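Local coordinates for protein S100-A5 (Homo sapiens, PDB 6WN7), which binds calcium, zinc and copper ions as a homodimer of the S100 family, calcium and copper competing for the same sites, at residues B[32-37]-B[54-59]. The protein carries 2 engineered substitutions. Numbering follows the deposited sequence.
With CA (calcium ion), chain K.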
ATOM      1  N   LEU B  32     -13.265  -7.738  -5.560  1.00 10.89           N
ATOM      2  CA  LEU B  32     -12.919  -7.836  -6.968  1.00 10.89           C
ATOM      3  C   LEU B  32     -13.093  -9.269  -7.450  1.00 10.85           C
ATOM      4  O   LEU B  32     -12.467 -10.186  -6.927  1.00 13.11           O
ATOM      5  CB  LEU B  32     -11.456  -7.460  -7.179  1.00 10.95           C
ATOM      6  CG  LEU B  32     -11.003  -6.053  -6.853  1.00 10.95           C
ATOM      7  CD1 LEU B  32      -9.545  -6.052  -6.617  1.00 12.15           C
ATOM      8  CD2 LEU B  32     -11.325  -5.134  -7.975  1.00 10.98           C
ATOM      9  N   SER B  33     -13.909  -9.454  -8.465  1.00 11.35           N
ATOM     10  CA  SER B  33     -13.924 -10.713  -9.170  1.00 11.65           C
ATOM     11  C   SER B  33     -12.622 -10.865  -9.969  1.00 13.75           C
ATOM     12  O   SER B  33     -11.787  -9.960 -10.033  1.00 13.77           O
ATOM     13  CB  SER B  33     -15.145 -10.757 -10.085  1.00 13.64           C
ATOM     14  OG  SER B  33     -15.080  -9.758 -11.097  1.00 13.30           O
ATOM     15  N   ARG B  34     -12.440 -12.035 -10.575  1.00 13.58           N
ATOM     16  CA  ARG B  34     -11.312 -12.200 -11.467  1.00 10.85           C
ATOM     17  C   ARG B  34     -11.391 -11.208 -12.622  1.00 10.88           C
ATOM     18  O   ARG B  34     -10.381 -10.618 -12.998  1.00 12.16           O
ATOM     19  CB  ARG B  34     -11.240 -13.633 -11.969  1.00 14.49           C
ATOM     20  CG  ARG B  34      -9.895 -13.968 -12.643  1.00 19.02           C
ATOM     21  CD  ARG B  34      -9.920 -15.345 -13.316  1.00 21.63           C
ATOM     22  NE  ARG B  34      -8.838 -15.538 -14.283  1.00 20.53           N
ATOM     23  CZ  ARG B  34      -8.852 -15.091 -15.538  1.00 18.16           C
ATOM     24  NH1 ARG B  34      -7.820 -15.322 -16.335  1.00 18.09           N
ATOM     25  NH2 ARG B  34      -9.893 -14.410 -16.001  1.00 19.59           N
ATOM     26  N   LYS B  35     -12.587 -10.987 -13.181  1.00 10.89           N
ATOM     27  CA  LYS B  35     -12.744  -9.967 -14.219  1.00 10.93           C
ATOM     28  C   LYS B  35     -12.328  -8.588 -13.718  1.00 11.60           C
ATOM     29  O   LYS B  35     -11.620  -7.840 -14.395  1.00 12.28           O
ATOM     30  CB  LYS B  35     -14.209  -9.880 -14.642  1.00 13.35           C
ATOM     31  N   GLU B  36     -12.767  -8.212 -12.529  1.00 11.60           N
ATOM     32  CA  GLU B  36     -12.497  -6.875 -12.040  1.00 10.95           C
ATOM     33  C   GLU B  36     -11.020  -6.691 -11.726  1.00 11.75           C
ATOM     34  O   GLU B  36     -10.465  -5.613 -11.955  1.00 12.32           O
ATOM     35  CB  GLU B  36     -13.398  -6.619 -10.838  1.00 12.12           C
ATOM     36  CG  GLU B  36     -14.909  -6.608 -11.168  1.00 10.94           C
ATOM     37  CD  GLU B  36     -15.784  -6.573  -9.901  1.00 10.92           C
ATOM     38  OE1 GLU B  36     -15.306  -7.004  -8.859  1.00 11.69           O
ATOM     39  OE2 GLU B  36     -16.939  -6.143  -9.934  1.00 11.09           O
ATOM     40  N   LEU B  37     -10.364  -7.733 -11.219  1.00 12.51           N
ATOM     41  CA  LEU B  37      -8.938  -7.643 -10.932  1.00 11.95           C
ATOM     42  C   LEU B  37      -8.131  -7.475 -12.212  1.00 12.18           C
ATOM     43  O   LEU B  37      -7.211  -6.651 -12.281  1.00 11.02           O
ATOM     44  CB  LEU B  37      -8.512  -8.902 -10.191  1.00 12.43           C
ATOM     45  CG  LEU B  37      -7.034  -8.896  -9.832  1.00 13.10           C
ATOM     46  CD1 LEU B  37      -6.757  -7.880  -8.731  1.00 14.30           C
ATOM     47  CD2 LEU B  37      -6.583 -10.265  -9.441  1.00 13.36           C
ATOM     48  N   SER B  54      -1.367 -15.894 -15.912  1.00 19.48           N
ATOM     49  CA  SER B  54      -0.793 -15.060 -14.865  1.00 21.05           C
ATOM     50  C   SER B  54      -1.850 -14.503 -13.935  1.00 18.10           C
ATOM     51  O   SER B  54      -1.599 -14.358 -12.736  1.00 19.90           O
ATOM     52  CB  SER B  54      -0.055 -13.892 -15.503  1.00 24.77           C
ATOM     53  OG  SER B  54       1.037 -14.361 -16.259  1.00 29.00           O
ATOM     54  N   ILE B  55      -3.003 -14.141 -14.498  1.00 17.80           N
ATOM     55  CA  ILE B  55      -4.151 -13.714 -13.709  1.00 17.84           C
ATOM     56  C   ILE B  55      -4.652 -14.853 -12.831  1.00 15.64           C
ATOM     57  O   ILE B  55      -5.025 -14.649 -11.666  1.00 14.61           O
ATOM     58  CB  ILE B  55      -5.264 -13.209 -14.649  1.00 18.04           C
ATOM     59  CG1 ILE B  55      -4.798 -12.007 -15.458  1.00 16.19           C
ATOM     60  CG2 ILE B  55      -6.546 -12.895 -13.838  1.00 20.24           C
ATOM     61  CD1 ILE B  55      -4.909 -10.727 -14.712  1.00 18.47           C
ATOM     62  N   ASP B  56      -4.713 -16.064 -13.395  1.00 16.48           N
ATOM     63  CA  ASP B  56      -5.097 -17.236 -12.616  1.00 16.62           C
ATOM     64  C   ASP B  56      -4.210 -17.373 -11.388  1.00 15.93           C
ATOM     65  O   ASP B  56      -4.689 -17.569 -10.274  1.00 16.16           O
ATOM     66  CB  ASP B  56      -4.942 -18.511 -13.452  1.00 19.61           C
ATOM     67  CG  ASP B  56      -5.785 -18.522 -14.702  1.00 24.74           C
ATOM     68  OD1 ASP B  56      -6.544 -17.569 -14.942  1.00 27.51           O
ATOM     69  OD2 ASP B  56      -5.678 -19.506 -15.457  1.00 26.86           O
ATOM     70  N   ASP B  57      -2.902 -17.317 -11.593  1.00 14.68           N
ATOM     71  CA  ASP B  57      -1.985 -17.619 -10.514  1.00 15.65           C
ATOM     72  C   ASP B  57      -2.053 -16.546  -9.439  1.00 14.59           C
ATOM     73  O   ASP B  57      -2.021 -16.855  -8.249  1.00 15.49           O
ATOM     74  CB  ASP B  57      -0.565 -17.751 -11.080  1.00 19.76           C
ATOM     75  CG  ASP B  57      -0.424 -18.875 -12.150  1.00 19.67           C
ATOM     76  OD1 ASP B  57      -1.418 -19.459 -12.606  1.00 21.12           O
ATOM     77  OD2 ASP B  57       0.711 -19.175 -12.539  1.00 19.97           O
ATOM     78  N   LEU B  58      -2.144 -15.277  -9.845  1.00 15.71           N
ATOM     79  CA  LEU B  58      -2.236 -14.185  -8.880  1.00 14.40           C
ATOM     80  C   LEU B  58      -3.577 -14.210  -8.147  1.00 14.19           C
ATOM     81  O   LEU B  58      -3.630 -14.013  -6.932  1.00 19.10           O
ATOM     82  CB  LEU B  58      -2.042 -12.861  -9.602  1.00 16.67           C
ATOM     83  CG  LEU B  58      -2.173 -11.596  -8.757  1.00 15.04           C
ATOM     84  CD1 LEU B  58      -0.948 -11.468  -7.894  1.00 15.32           C
ATOM     85  CD2 LEU B  58      -2.356 -10.386  -9.634  1.00 13.52           C
ATOM     86  N   MET B  59      -4.604 -14.577  -8.845  1.00 13.81           N
ATOM     87  CA  MET B  59      -5.908 -14.732  -8.245  1.00 14.09           C
ATOM     88  C   MET B  59      -5.884 -15.804  -7.106  1.00 16.79           C
ATOM     89  O   MET B  59      -6.341 -15.646  -5.965  1.00 17.69           O
ATOM     90  CB  MET B  59      -7.033 -15.071  -9.288  1.00 16.19           C
ATOM     91  CG  MET B  59      -8.419 -15.157  -8.733  1.00 18.17           C
ATOM     92  SD  MET B  59      -9.193 -13.551  -8.397  1.00 20.14           S
ATOM     93  CE  MET B  59     -10.523 -14.098  -7.342  1.00 24.49           C
TER
HETATM   94 CA    CA K 101     -17.194  -6.838  -7.445  1.00 12.02          CA
HETATM   95  O   HOH W   1     -17.187  -9.170  -7.348  1.00 15.99           O
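I55 lies over one face of the R34 guanidinium, its CG2 3.4 Å above the plane and displaced toward the rim, while D56 OD1 sits at the edge. R34 grips D56 side-on: its NE at 3.1 Å and its NH1 at 2.9 Å both donate to D56 OD1, in a salt bridge whose two hydrogen bonds are both well short of straight. The carboxylate plane is turned 56° from that of the guanidinium, and OD1 is met nearly along its C-O direction. R34 reaches helix 52-62 because CG stands anti to the backbone N (chi1 -166°) and the chain runs extended as far as NE, with CG also resting on I55 CG2. An alanine at R34 would probably leave D56 without its cationic mate and uncover I55 CG2. Deeper in, M59 SD packs 4.0 Å from R34 CA and also approaches L37 CD2, which meets L58 CD2 at 4.2 Å. S33 and E36 close a capping box at the start of helix 34-44: E36 N donates to S33 OG, and S33 N to E36 OE1. Both E36 oxygens also bind calcium, OE1 at 2.4 Å, alongside the backbone carbonyls of S23, E26, S28 and T31 and a water. E36 is thus capping-box partner and calcium ligand at once, where the S100-type loop of the first EF-hand leads into its exiting helix, and that helix packs here against the entering helix of the second EF-hand.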